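Side-chain contacts in XPF endonuclease (Aeropyrum pernix, PDB 2BGW), which probably acts as a magnesium-dependent, structure-specific endonuclease that nicks DNA near junctions of double and single strands in nucleotide excision repair: residues Leu38-Tyr43 and Glu77-Val82; Asp58-Leu63 and Arg93-Arg98; Arg67-Ala72 and Leu111-Arg116. All coordinates share one frame; numbering follows the deposited sequence.

In the fold
The three contacts belong to the nuclease part of the chain, whose family is grouped with the PD-(D/E)XK enzymes. Contacts 1 and 3 share helix 67-78 and have centres about 11 Å apart; Val-82 O probably accepts a hydrogen bond from Arg-116 N at 2.8 Å, strand to strand. Contacts 2 and 3 have centres about 16 Å apart and join where helix 56-65 passes into helix 67-78, with Ser-62 O 2.9 Å from Leu-68 N. Contact 1 holds the magnesium ligand Asp-42. In contact 3 the side chain of Ala-72 is about 12 Å from the metal, and in contact 2 that of Lys-61 about 11 Å.

Contact 1 (Leu38-Tyr43 and Glu77-Val82); sequences LPMGDY and EHYETV. With MG (magnesium ion), chain E; SO4 (sulfate ion), chain H; nucleotides of chain C.
The rings of His-78 and Tyr-79, at the end of helix 67-78 and just beyond it, receive the side chain of Met-40 in different ways. Tyr-79 offers an edge: Met-40 CG meets its CE1 at 3.5 Å, and SD lies close to the ring plane, 5.0 Å from the ring centroid, a Met-aromatic contact. His-78 is approached obliquely, with SD 4.2 Å from its centroid and 33° off the normal, while the methyl CE comes within 3.6 Å of ND1. The His-78 ring also meets that of Tyr-162.

Methionine suits this corner because it is long, unbranched and apolar. Its CG sits between the backbone N and the carbonyl carbon (chi1 61°), and a bend at chi3 (-70°) swings CE clear of His-78 CB and brings it to ND1.

Both rings have polar partners beyond Met-40: His-78 ND1, the atom beside the methyl, is hydrogen-bonded to Arg-74 O, and Tyr-79 OH to Glu-158 OE1. Next to Met-40, Gly-41 N donates a hydrogen bond to O2 of a sulfate at 2.9 Å; its positive phi is easily adopted by a glycine. Asp-42 then turns to the metal, OD2 binding magnesium at 2.4 Å, with Glu-52 and Arg-53 completing the protein's share of the site. Gly-41 and Asp-42 open the GD...ERK signature of XPF nucleases. On the far side of the helix end, Glu-77 CA lies 3.6 Å from N7 of the DNA nucleotide DA15 of chain C.

No hydrogen bond crosses between 38-43 and 77-82, which implies that dispersion and sulfur-aromatic attraction, rather than directional bonds, join the metal-binding loop to the helix end.

Contact 2 (Asp58-Leu63 and Arg93-Arg98); sequences DFAKSL and RRYRGR
A CH-pi contact dominates here: the methyl of Ala-60 stands squarely over one face of the Tyr-95 ring, its CB 3.6 Å from the ring centroid and only 6° off the normal. All six ring carbons are therefore nearly equidistant from that methyl. Alanine suits the place: its single methyl lets the ring lie close to the helix. In Tyr-95, CG anti to the carbonyl carbon (chi1 -79°) directs the ring to helix 56-65, and chi2 near 90° turns its face to Ala-60.

Plain van der Waals packing adds to this at the hydroxyl end, where Tyr-95 OH rests 3.7 Å from Lys-61 CA. The aliphatic root of Lys-61 borders the contact while its extended chain carries the ammonium group away, as befits an exposed position.

A flat-group contact within the loop lies beyond the ring: Tyr-95 CE2 sits 3.4 Å above the guanidinium plane of Arg-98, toward its rim, on the side of the ring opposite Ala-60. A serine in place of Tyr-95 would probably strip the aromatic cover from the Ala-60 methyl and take away the ring edge on which the Arg-98 guanidinium rests.

Leu-102 also touches Ala-60, and Arg-98 is the N-cap residue of helix 99-112. The loop after strand 81-87 is thus folded onto helix 56-65, which carries the last aspartate, Asp-58, of the ERKX3D signature of this XPF-type alpha/beta nuclease domain.

Contact 3 (Arg67-Ala72 and Leu111-Arg116); sequences RLFEQA and LDYGIR. With SO4 (sulfate ion), chain K; nucleotides of chain D; nucleotides of chain C.
Phe-69 and Tyr-113 meet rim to rim, their side chains crossing at about a right angle. The Tyr-113 hydroxyl is the bump, reaching the edge of the phenylalanine with OH 3.6 Å from Phe-69 CD2. One turn on, the small methyl of Ala-72 makes a shallow hollow on helix 67-78. Its CB receives Tyr-113 CE1 obliquely at 4.3 Å, and the tip of Ile-115 from another direction, CD1 at 4.2 Å. That same CD1 also presses on the helix backbone, 3.6 Å from Ala-72 O. Branched isoleucine reaches this groove with one arm, its CG1 opposite the carbonyl carbon (chi1 -82°).

The other edge of the Tyr-113 ring meets DNA: CD2 lies 3.7 Å from N3 of DA15 of chain C. Gly-114 lies against the base of DT1 of chain D, where a beta carbon would probably not fit; its positive phi also suits a glycine.

Arg-116 NH2 donates to a sulfate that Arg-116 of the second subunit also binds. Within the fold, Phe-69 continues onto Leu-63 of helix 56-65 and Ala-105 of helix 99-112, while Ile-115 packs on Val-82 and Ile-84, joining the helical layer to strand 81-87.

Contact 1 (Leu38-Tyr43 and Glu77-Val82)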
loop_
_atom_site.group_PDB
_atom_site.type_symbol
_atom_site.label_atom_id
_atom_site.label_comp_id
_atom_site.label_asym_id
_atom_site.label_seq_id
_atom_site.Cartn_x
_atom_site.Cartn_y
_atom_site.Cartn_z
ATOM N N LEU A 38 8.037 -6.778 10.242
ATOM C CA LEU A 38 7.539 -5.449 9.910
ATOM C C LEU A 38 6.195 -5.278 10.568
ATOM O O LEU A 38 5.528 -6.260 10.834
ATOM C CB LEU A 38 7.340 -5.321 8.402
ATOM C CG LEU A 38 8.523 -5.572 7.497
ATOM C CD1 LEU A 38 8.035 -5.657 6.082
ATOM C CD2 LEU A 38 9.483 -4.441 7.688
ATOM N N PRO A 39 5.779 -4.031 10.828
ATOM C CA PRO A 39 4.482 -3.883 11.457
ATOM C C PRO A 39 3.373 -4.465 10.581
ATOM O O PRO A 39 2.439 -5.093 11.100
ATOM C CB PRO A 39 4.315 -2.373 11.560
ATOM C CG PRO A 39 5.657 -1.817 11.422
ATOM C CD PRO A 39 6.423 -2.733 10.572
ATOM N N MET A 40 3.503 -4.284 9.265
ATOM C CA MET A 40 2.446 -4.614 8.301
ATOM C C MET A 40 2.974 -4.906 6.899
ATOM O O MET A 40 4.010 -4.395 6.525
ATOM C CB MET A 40 1.402 -3.487 8.246
ATOM C CG MET A 40 1.915 -2.159 7.810
ATOM S SD MET A 40 0.937 -0.839 8.551
ATOM C CE MET A 40 -0.604 -1.004 7.701
ATOM N N GLY A 41 2.248 -5.719 6.137
ATOM C CA GLY A 41 2.589 -6.016 4.755
ATOM C C GLY A 41 3.773 -6.945 4.667
ATOM O O GLY A 41 4.319 -7.343 5.690
ATOM N N ASP A 42 4.207 -7.259 3.448
ATOM C CA ASP A 42 5.167 -8.339 3.257
ATOM C C ASP A 42 6.471 -7.863 2.742
ATOM O O ASP A 42 7.492 -8.482 3.009
ATOM C CB ASP A 42 4.632 -9.417 2.310
ATOM C CG ASP A 42 3.216 -9.850 2.654
ATOM O OD1 ASP A 42 2.857 -9.873 3.869
ATOM O OD2 ASP A 42 2.451 -10.138 1.705
ATOM N N TYR A 43 6.448 -6.777 1.986
ATOM C CA TYR A 43 7.684 -6.231 1.476
ATOM C C TYR A 43 7.725 -4.737 1.660
ATOM O O TYR A 43 6.830 -4.043 1.205
ATOM C CB TYR A 43 7.851 -6.570 0.001
ATOM C CG TYR A 43 8.053 -8.017 -0.235
ATOM C CD1 TYR A 43 6.964 -8.857 -0.430
ATOM C CD2 TYR A 43 9.312 -8.566 -0.242
ATOM C CE1 TYR A 43 7.124 -10.210 -0.639
ATOM C CE2 TYR A 43 9.493 -9.914 -0.457
ATOM C CZ TYR A 43 8.385 -10.727 -0.648
ATOM O OH TYR A 43 8.530 -12.067 -0.849
ATOM N N GLU A 77 -3.657 3.586 5.527
ATOM C CA GLU A 77 -3.482 4.578 6.598
ATOM C C GLU A 77 -2.009 4.857 6.861
ATOM O O GLU A 77 -1.638 5.971 7.159
ATOM C CB GLU A 77 -4.073 4.047 7.899
ATOM C CG GLU A 77 -4.261 5.076 9.016
ATOM C CD GLU A 77 -4.664 4.453 10.369
ATOM O OE1 GLU A 77 -5.086 3.272 10.447
ATOM O OE2 GLU A 77 -4.565 5.179 11.383
ATOM N N HIS A 78 -1.167 3.841 6.747
ATOM C CA HIS A 78 0.197 3.982 7.192
ATOM C C HIS A 78 1.236 4.245 6.101
ATOM O O HIS A 78 2.308 4.747 6.387
ATOM C CB HIS A 78 0.572 2.764 8.016
ATOM C CG HIS A 78 -0.213 2.643 9.281
ATOM N ND1 HIS A 78 -1.496 2.143 9.317
ATOM C CD2 HIS A 78 0.090 2.984 10.555
ATOM C CE1 HIS A 78 -1.944 2.172 10.557
ATOM N NE2 HIS A 78 -1.002 2.679 11.328
ATOM N N TYR A 79 0.947 3.913 4.855
ATOM C CA TYR A 79 1.936 4.131 3.829
ATOM C C TYR A 79 1.355 4.944 2.767
ATOM O O TYR A 79 0.156 4.921 2.524
ATOM C CB TYR A 79 2.421 2.831 3.262
ATOM C CG TYR A 79 3.212 2.085 4.274
ATOM C CD1 TYR A 79 2.581 1.316 5.234
ATOM C CD2 TYR A 79 4.595 2.176 4.308
ATOM C CE1 TYR A 79 3.307 0.637 6.182
ATOM C CE2 TYR A 79 5.337 1.495 5.265
ATOM C CZ TYR A 79 4.683 0.731 6.193
ATOM O OH TYR A 79 5.375 0.040 7.145
ATOM N N GLU A 80 2.194 5.707 2.109
ATOM C CA GLU A 80 1.637 6.664 1.176
ATOM C C GLU A 80 1.208 5.983 -0.145
ATOM O O GLU A 80 0.379 6.499 -0.888
ATOM C CB GLU A 80 2.604 7.840 1.042
ATOM C CG GLU A 80 3.535 7.815 -0.127
ATOM C CD GLU A 80 3.253 9.001 -1.052
ATOM O OE1 GLU A 80 2.040 9.348 -1.199
ATOM O OE2 GLU A 80 4.231 9.586 -1.607
ATOM N N THR A 81 1.760 4.795 -0.381
ATOM C CA THR A 81 1.564 4.053 -1.600
ATOM C C THR A 81 1.482 2.590 -1.221
ATOM O O THR A 81 2.408 2.027 -0.641
ATOM C CB THR A 81 2.731 4.316 -2.585
ATOM O OG1 THR A 81 2.681 5.675 -3.026
ATOM C CG2 THR A 81 2.640 3.450 -3.806
ATOM N N VAL A 82 0.364 1.967 -1.549
ATOM C CA VAL A 82 0.144 0.567 -1.198
ATOM C C VAL A 82 -0.035 -0.259 -2.455
ATOM O O VAL A 82 -0.919 0.006 -3.244
ATOM C CB VAL A 82 -1.138 0.394 -0.307
ATOM C CG1 VAL A 82 -1.268 -1.021 0.148
ATOM C CG2 VAL A 82 -1.085 1.287 0.902
HETATM MG MG MG E . 0.577 -11.484 2.495
HETATM S S SO4 H . -1.050 -7.017 8.062
HETATM O O1 SO4 H . -0.153 -7.256 9.218
HETATM O O2 SO4 H . -0.447 -6.075 7.115
HETATM O O3 SO4 H . -1.155 -8.236 7.261
HETATM O O4 SO4 H . -2.391 -6.543 8.521
ATOM P P DA C 15 -9.979 5.579 11.341
ATOM O OP1 DA C 15 -11.156 5.452 12.219
ATOM O OP2 DA C 15 -8.690 4.972 11.762
ATOM O "O5'" DA C 15 -10.393 4.987 9.921
ATOM C "C5'" DA C 15 -11.632 5.469 9.392
ATOM C "C4'" DA C 15 -11.718 5.164 7.914
ATOM O "O4'" DA C 15 -10.648 5.877 7.229
ATOM C "C3'" DA C 15 -11.487 3.680 7.630
ATOM O "O3'" DA C 15 -12.694 3.047 7.189
ATOM C "C2'" DA C 15 -10.382 3.647 6.574
ATOM C "C1'" DA C 15 -10.296 5.105 6.106
ATOM N N9 DA C 15 -8.960 5.390 5.580
ATOM C C8 DA C 15 -7.758 5.179 6.202
ATOM N N7 DA C 15 -6.726 5.485 5.447
ATOM C C5 DA C 15 -7.286 5.910 4.249
ATOM C C6 DA C 15 -6.714 6.349 3.031
ATOM N N6 DA C 15 -5.396 6.465 2.819
ATOM N N1 DA C 15 -7.563 6.675 2.037
ATOM C C2 DA C 15 -8.878 6.557 2.269
ATOM N N3 DA C 15 -9.530 6.145 3.357
ATOM C C4 DA C 15 -8.662 5.839 4.316
#

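Contact 2 (Asp58-Leu63 and Arg93-Arg98)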
loop_
_atom_site.group_PDB
_atom_site.type_symbol
_atom_site.label_atom_id
_atom_site.label_comp_id
_atom_site.label_asym_id
_atom_site.label_seq_id
_atom_site.Cartn_x
_atom_site.Cartn_y
_atom_site.Cartn_z
ATOM N N ASP A 58 -5.824 -16.618 -1.961
ATOM C CA ASP A 58 -5.852 -15.870 -0.699
ATOM C C ASP A 58 -6.486 -14.503 -0.872
ATOM O O ASP A 58 -7.171 -14.010 0.024
ATOM C CB ASP A 58 -4.466 -15.714 -0.126
ATOM C CG ASP A 58 -3.928 -16.998 0.344
ATOM O OD1 ASP A 58 -4.747 -17.907 0.542
ATOM O OD2 ASP A 58 -2.706 -17.125 0.507
ATOM N N PHE A 59 -6.287 -13.886 -2.028
ATOM C CA PHE A 59 -7.025 -12.669 -2.260
ATOM C C PHE A 59 -8.499 -12.932 -2.062
ATOM O O PHE A 59 -9.154 -12.229 -1.281
ATOM C CB PHE A 59 -6.803 -12.099 -3.636
ATOM C CG PHE A 59 -7.465 -10.786 -3.828
ATOM C CD1 PHE A 59 -6.865 -9.624 -3.378
ATOM C CD2 PHE A 59 -8.704 -10.704 -4.441
ATOM C CE1 PHE A 59 -7.481 -8.393 -3.553
ATOM C CE2 PHE A 59 -9.330 -9.476 -4.620
ATOM C CZ PHE A 59 -8.714 -8.319 -4.173
ATOM N N ALA A 60 -9.006 -13.956 -2.756
ATOM C CA ALA A 60 -10.416 -14.338 -2.692
ATOM C C ALA A 60 -10.810 -14.685 -1.265
ATOM O O ALA A 60 -11.702 -14.043 -0.693
ATOM C CB ALA A 60 -10.689 -15.489 -3.613
ATOM N N LYS A 61 -10.107 -15.660 -0.687
ATOM C CA LYS A 61 -10.387 -16.135 0.662
ATOM C C LYS A 61 -10.604 -14.961 1.626
ATOM O O LYS A 61 -11.687 -14.787 2.204
ATOM C CB LYS A 61 -9.289 -17.078 1.137
ATOM C CG LYS A 61 -9.662 -17.855 2.373
ATOM C CD LYS A 61 -8.463 -18.604 3.059
ATOM C CE LYS A 61 -8.776 -18.805 4.602
ATOM N NZ LYS A 61 -7.863 -19.707 5.390
ATOM N N SER A 62 -9.611 -14.099 1.738
ATOM C CA SER A 62 -9.720 -12.990 2.675
ATOM C C SER A 62 -10.795 -11.957 2.309
ATOM O O SER A 62 -11.266 -11.253 3.192
ATOM C CB SER A 62 -8.381 -12.304 2.821
ATOM O OG SER A 62 -8.264 -11.376 1.766
ATOM N N LEU A 63 -11.177 -11.841 1.034
ATOM C CA LEU A 63 -12.306 -10.973 0.701
ATOM C C LEU A 63 -13.511 -11.461 1.476
ATOM O O LEU A 63 -14.214 -10.669 2.080
ATOM C CB LEU A 63 -12.627 -10.940 -0.795
ATOM C CG LEU A 63 -13.914 -10.220 -1.283
ATOM C CD1 LEU A 63 -14.102 -8.804 -0.725
ATOM C CD2 LEU A 63 -14.062 -10.197 -2.819
ATOM N N ARG A 93 -10.331 -21.094 -10.291
ATOM C CA ARG A 93 -11.445 -22.022 -10.587
ATOM C C ARG A 93 -12.472 -22.056 -9.429
ATOM O O ARG A 93 -13.614 -21.607 -9.576
ATOM C CB ARG A 93 -10.932 -23.441 -10.948
ATOM N N ARG A 94 -12.035 -22.534 -8.270
ATOM C CA ARG A 94 -12.896 -22.640 -7.094
ATOM C C ARG A 94 -13.832 -21.430 -6.773
ATOM O O ARG A 94 -14.629 -21.493 -5.826
ATOM C CB ARG A 94 -12.019 -23.012 -5.888
ATOM C CG ARG A 94 -12.484 -22.390 -4.610
ATOM C CD ARG A 94 -11.740 -22.849 -3.393
ATOM N NE ARG A 94 -12.536 -22.442 -2.239
ATOM C CZ ARG A 94 -12.426 -22.942 -1.012
ATOM N NH1 ARG A 94 -11.521 -23.887 -0.761
ATOM N NH2 ARG A 94 -13.220 -22.481 -0.032
ATOM N N TYR A 95 -13.741 -20.347 -7.557
ATOM C CA TYR A 95 -14.416 -19.072 -7.227
ATOM C C TYR A 95 -15.211 -18.438 -8.350
ATOM O O TYR A 95 -15.692 -17.305 -8.206
ATOM C CB TYR A 95 -13.423 -18.042 -6.697
ATOM C CG TYR A 95 -13.056 -18.248 -5.269
ATOM C CD1 TYR A 95 -11.925 -18.986 -4.921
ATOM C CD2 TYR A 95 -13.837 -17.717 -4.256
ATOM C CE1 TYR A 95 -11.573 -19.192 -3.588
ATOM C CE2 TYR A 95 -13.506 -17.918 -2.919
ATOM C CZ TYR A 95 -12.376 -18.659 -2.597
ATOM O OH TYR A 95 -12.062 -18.852 -1.271
ATOM N N ARG A 96 -15.353 -19.166 -9.458
ATOM C CA ARG A 96 -16.192 -18.747 -10.583
ATOM C C ARG A 96 -17.569 -18.299 -10.136
ATOM O O ARG A 96 -18.073 -18.742 -9.079
ATOM C CB ARG A 96 -16.384 -19.908 -11.537
ATOM C CG ARG A 96 -15.363 -19.979 -12.626
ATOM C CD ARG A 96 -14.435 -21.151 -12.418
ATOM N NE ARG A 96 -13.311 -21.103 -13.355
ATOM C CZ ARG A 96 -12.686 -22.175 -13.842
ATOM N NH1 ARG A 96 -13.082 -23.404 -13.491
ATOM N NH2 ARG A 96 -11.675 -22.018 -14.690
ATOM N N GLY A 97 -18.196 -17.440 -10.935
ATOM C CA GLY A 97 -19.580 -17.066 -10.645
ATOM C C GLY A 97 -19.624 -16.069 -9.505
ATOM O O GLY A 97 -20.363 -15.088 -9.580
ATOM N N ARG A 98 -18.814 -16.301 -8.463
ATOM C CA ARG A 98 -18.505 -15.262 -7.465
ATOM C C ARG A 98 -17.636 -14.106 -8.012
ATOM O O ARG A 98 -17.204 -13.268 -7.254
ATOM C CB ARG A 98 -17.828 -15.867 -6.226
ATOM C CG ARG A 98 -18.750 -16.579 -5.233
ATOM C CD ARG A 98 -18.092 -17.885 -4.754
ATOM N NE ARG A 98 -17.761 -17.899 -3.324
ATOM C CZ ARG A 98 -17.013 -18.839 -2.724
ATOM N NH1 ARG A 98 -16.486 -19.844 -3.438
ATOM N NH2 ARG A 98 -16.774 -18.784 -1.407
#

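Contact 3 (Arg67-Ala72 and Leu111-Arg116)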
loop_
_atom_site.group_PDB
_atom_site.type_symbol
_atom_site.label_atom_id
_atom_site.label_comp_id
_atom_site.label_asym_id
_atom_site.label_seq_id
_atom_site.Cartn_x
_atom_site.Cartn_y
_atom_site.Cartn_z
ATOM N N ARG A 67 -11.207 -10.322 6.385
ATOM C CA ARG A 67 -9.792 -10.001 6.519
ATOM C C ARG A 67 -9.274 -8.955 5.504
ATOM O O ARG A 67 -8.571 -8.021 5.895
ATOM C CB ARG A 67 -8.972 -11.261 6.375
ATOM C CG ARG A 67 -8.768 -12.052 7.616
ATOM C CD ARG A 67 -7.565 -12.941 7.347
ATOM N NE ARG A 67 -7.228 -13.808 8.475
ATOM C CZ ARG A 67 -6.659 -15.020 8.355
ATOM N NH1 ARG A 67 -6.370 -15.524 7.145
ATOM N NH2 ARG A 67 -6.390 -15.748 9.448
ATOM N N LEU A 68 -9.619 -9.100 4.219
ATOM C CA LEU A 68 -9.061 -8.251 3.159
ATOM C C LEU A 68 -9.166 -6.747 3.365
ATOM O O LEU A 68 -8.171 -6.040 3.249
ATOM C CB LEU A 68 -9.649 -8.592 1.801
ATOM C CG LEU A 68 -9.039 -7.800 0.637
ATOM C CD1 LEU A 68 -7.557 -8.170 0.394
ATOM C CD2 LEU A 68 -9.866 -7.955 -0.625
ATOM N N PHE A 69 -10.353 -6.244 3.639
ATOM C CA PHE A 69 -10.490 -4.810 3.740
ATOM C C PHE A 69 -9.997 -4.219 5.068
ATOM O O PHE A 69 -9.784 -2.997 5.173
ATOM C CB PHE A 69 -11.922 -4.416 3.457
ATOM C CG PHE A 69 -12.249 -4.409 2.017
ATOM C CD1 PHE A 69 -12.246 -5.591 1.285
ATOM C CD2 PHE A 69 -12.544 -3.219 1.370
ATOM C CE1 PHE A 69 -12.549 -5.577 -0.090
ATOM C CE2 PHE A 69 -12.846 -3.191 0.004
ATOM C CZ PHE A 69 -12.859 -4.370 -0.723
ATOM N N GLU A 70 -9.828 -5.067 6.087
ATOM C CA GLU A 70 -9.287 -4.578 7.334
ATOM C C GLU A 70 -7.828 -4.345 7.067
ATOM O O GLU A 70 -7.328 -3.234 7.248
ATOM C CB GLU A 70 -9.521 -5.548 8.494
ATOM C CG GLU A 70 -10.875 -5.300 9.228
ATOM N N GLN A 71 -7.156 -5.373 6.576
ATOM C CA GLN A 71 -5.777 -5.246 6.123
ATOM C C GLN A 71 -5.569 -4.089 5.148
ATOM O O GLN A 71 -4.548 -3.414 5.169
ATOM C CB GLN A 71 -5.420 -6.512 5.417
ATOM C CG GLN A 71 -4.003 -6.632 5.038
ATOM C CD GLN A 71 -3.699 -8.075 4.717
ATOM O OE1 GLN A 71 -4.619 -8.910 4.660
ATOM N NE2 GLN A 71 -2.424 -8.394 4.522
ATOM N N ALA A 72 -6.554 -3.876 4.295
ATOM C CA ALA A 72 -6.425 -2.923 3.224
ATOM C C ALA A 72 -6.322 -1.539 3.774
ATOM O O ALA A 72 -5.443 -0.791 3.400
ATOM C CB ALA A 72 -7.621 -3.019 2.263
ATOM N N LEU A 111 -10.479 2.468 -5.514
ATOM C CA LEU A 111 -11.123 3.783 -5.423
ATOM C C LEU A 111 -11.344 4.271 -3.989
ATOM O O LEU A 111 -11.302 5.461 -3.719
ATOM C CB LEU A 111 -12.464 3.789 -6.155
ATOM C CG LEU A 111 -12.557 3.963 -7.670
ATOM C CD1 LEU A 111 -13.953 4.478 -8.065
ATOM C CD2 LEU A 111 -11.492 4.917 -8.168
ATOM N N ASP A 112 -11.604 3.350 -3.077
ATOM C CA ASP A 112 -11.930 3.710 -1.701
ATOM C C ASP A 112 -10.715 4.135 -0.868
ATOM O O ASP A 112 -10.781 5.106 -0.140
ATOM C CB ASP A 112 -12.663 2.546 -1.006
ATOM C CG ASP A 112 -14.151 2.472 -1.376
ATOM O OD1 ASP A 112 -14.684 3.396 -2.091
ATOM O OD2 ASP A 112 -14.776 1.465 -0.932
ATOM N N TYR A 113 -9.617 3.395 -0.962
ATOM C CA TYR A 113 -8.434 3.762 -0.233
ATOM C C TYR A 113 -7.190 3.976 -1.109
ATOM O O TYR A 113 -6.063 3.900 -0.607
ATOM C CB TYR A 113 -8.107 2.719 0.829
ATOM C CG TYR A 113 -9.251 1.999 1.517
ATOM C CD1 TYR A 113 -9.622 0.726 1.097
ATOM C CD2 TYR A 113 -9.891 2.528 2.635
ATOM C CE1 TYR A 113 -10.628 -0.003 1.732
ATOM C CE2 TYR A 113 -10.925 1.800 3.293
ATOM C CZ TYR A 113 -11.283 0.520 2.818
ATOM O OH TYR A 113 -12.293 -0.258 3.386
ATOM N N GLY A 114 -7.379 4.247 -2.397
ATOM C CA GLY A 114 -6.270 4.414 -3.325
ATOM C C GLY A 114 -5.236 3.295 -3.444
ATOM O O GLY A 114 -4.146 3.534 -3.959
ATOM N N ILE A 115 -5.541 2.079 -2.981
ATOM C CA ILE A 115 -4.575 0.989 -3.070
ATOM C C ILE A 115 -4.340 0.712 -4.528
ATOM O O ILE A 115 -5.175 1.060 -5.362
ATOM C CB ILE A 115 -5.043 -0.263 -2.335
ATOM C CG1 ILE A 115 -4.752 -0.136 -0.851
ATOM C CG2 ILE A 115 -4.309 -1.504 -2.795
ATOM C CD1 ILE A 115 -5.993 0.080 -0.022
ATOM N N ARG A 116 -3.178 0.137 -4.834
ATOM C CA ARG A 116 -2.756 -0.163 -6.217
ATOM C C ARG A 116 -2.575 -1.657 -6.402
ATOM O O ARG A 116 -1.980 -2.334 -5.545
ATOM C CB ARG A 116 -1.475 0.600 -6.576
ATOM C CG ARG A 116 -1.724 2.069 -6.703
ATOM C CD ARG A 116 -0.479 2.872 -6.840
ATOM N NE ARG A 116 -0.798 4.264 -7.144
ATOM C CZ ARG A 116 -1.038 4.708 -8.373
ATOM N NH1 ARG A 116 -0.997 3.865 -9.392
ATOM N NH2 ARG A 116 -1.334 5.981 -8.594
HETATM S S SO4 K . -3.184 8.609 -6.243
HETATM O O1 SO4 K . -4.555 8.102 -6.114
HETATM O O2 SO4 K . -3.019 9.633 -5.214
HETATM O O3 SO4 K . -2.215 7.524 -5.956
HETATM O O4 SO4 K . -2.990 9.225 -7.571
ATOM O "O5'" DT D 1 -7.230 6.644 -7.650
ATOM C "C5'" DT D 1 -7.516 7.856 -6.985
ATOM C "C4'" DT D 1 -8.493 7.560 -5.880
ATOM O "O4'" DT D 1 -7.856 6.943 -4.739
ATOM C "C3'" DT D 1 -9.004 8.877 -5.384
ATOM O "O3'" DT D 1 -10.369 8.917 -5.559
ATOM C "C2'" DT D 1 -8.622 8.990 -3.911
ATOM C "C1'" DT D 1 -8.331 7.555 -3.562
ATOM N N1 DT D 1 -7.319 7.488 -2.517
ATOM C C2 DT D 1 -7.715 7.302 -1.196
ATOM O O2 DT D 1 -8.864 7.191 -0.824
ATOM N N3 DT D 1 -6.694 7.237 -0.285
ATOM C C4 DT D 1 -5.346 7.354 -0.582
ATOM O O4 DT D 1 -4.516 7.287 0.312
ATOM C C5 DT D 1 -4.990 7.557 -1.978
ATOM C C7 DT D 1 -3.567 7.797 -2.395
ATOM C C6 DT D 1 -5.989 7.614 -2.872
ATOM P P DA C 15 -9.979 5.579 11.341
ATOM O OP1 DA C 15 -11.156 5.452 12.219
ATOM O OP2 DA C 15 -8.690 4.972 11.762
ATOM O "O5'" DA C 15 -10.393 4.987 9.921
ATOM C "C5'" DA C 15 -11.632 5.469 9.392
ATOM C "C4'" DA C 15 -11.718 5.164 7.914
ATOM O "O4'" DA C 15 -10.648 5.877 7.229
ATOM C "C3'" DA C 15 -11.487 3.680 7.630
ATOM O "O3'" DA C 15 -12.694 3.047 7.189
ATOM C "C2'" DA C 15 -10.382 3.647 6.574
ATOM C "C1'" DA C 15 -10.296 5.105 6.106
ATOM N N9 DA C 15 -8.960 5.390 5.580
ATOM C C8 DA C 15 -7.758 5.179 6.202
ATOM N N7 DA C 15 -6.726 5.485 5.447
ATOM C C5 DA C 15 -7.286 5.910 4.249
ATOM C C6 DA C 15 -6.714 6.349 3.031
ATOM N N6 DA C 15 -5.396 6.465 2.819
ATOM N N1 DA C 15 -7.563 6.675 2.037
ATOM C C2 DA C 15 -8.878 6.557 2.269
ATOM N N3 DA C 15 -9.530 6.145 3.357
ATOM C C4 DA C 15 -8.662 5.839 4.316
#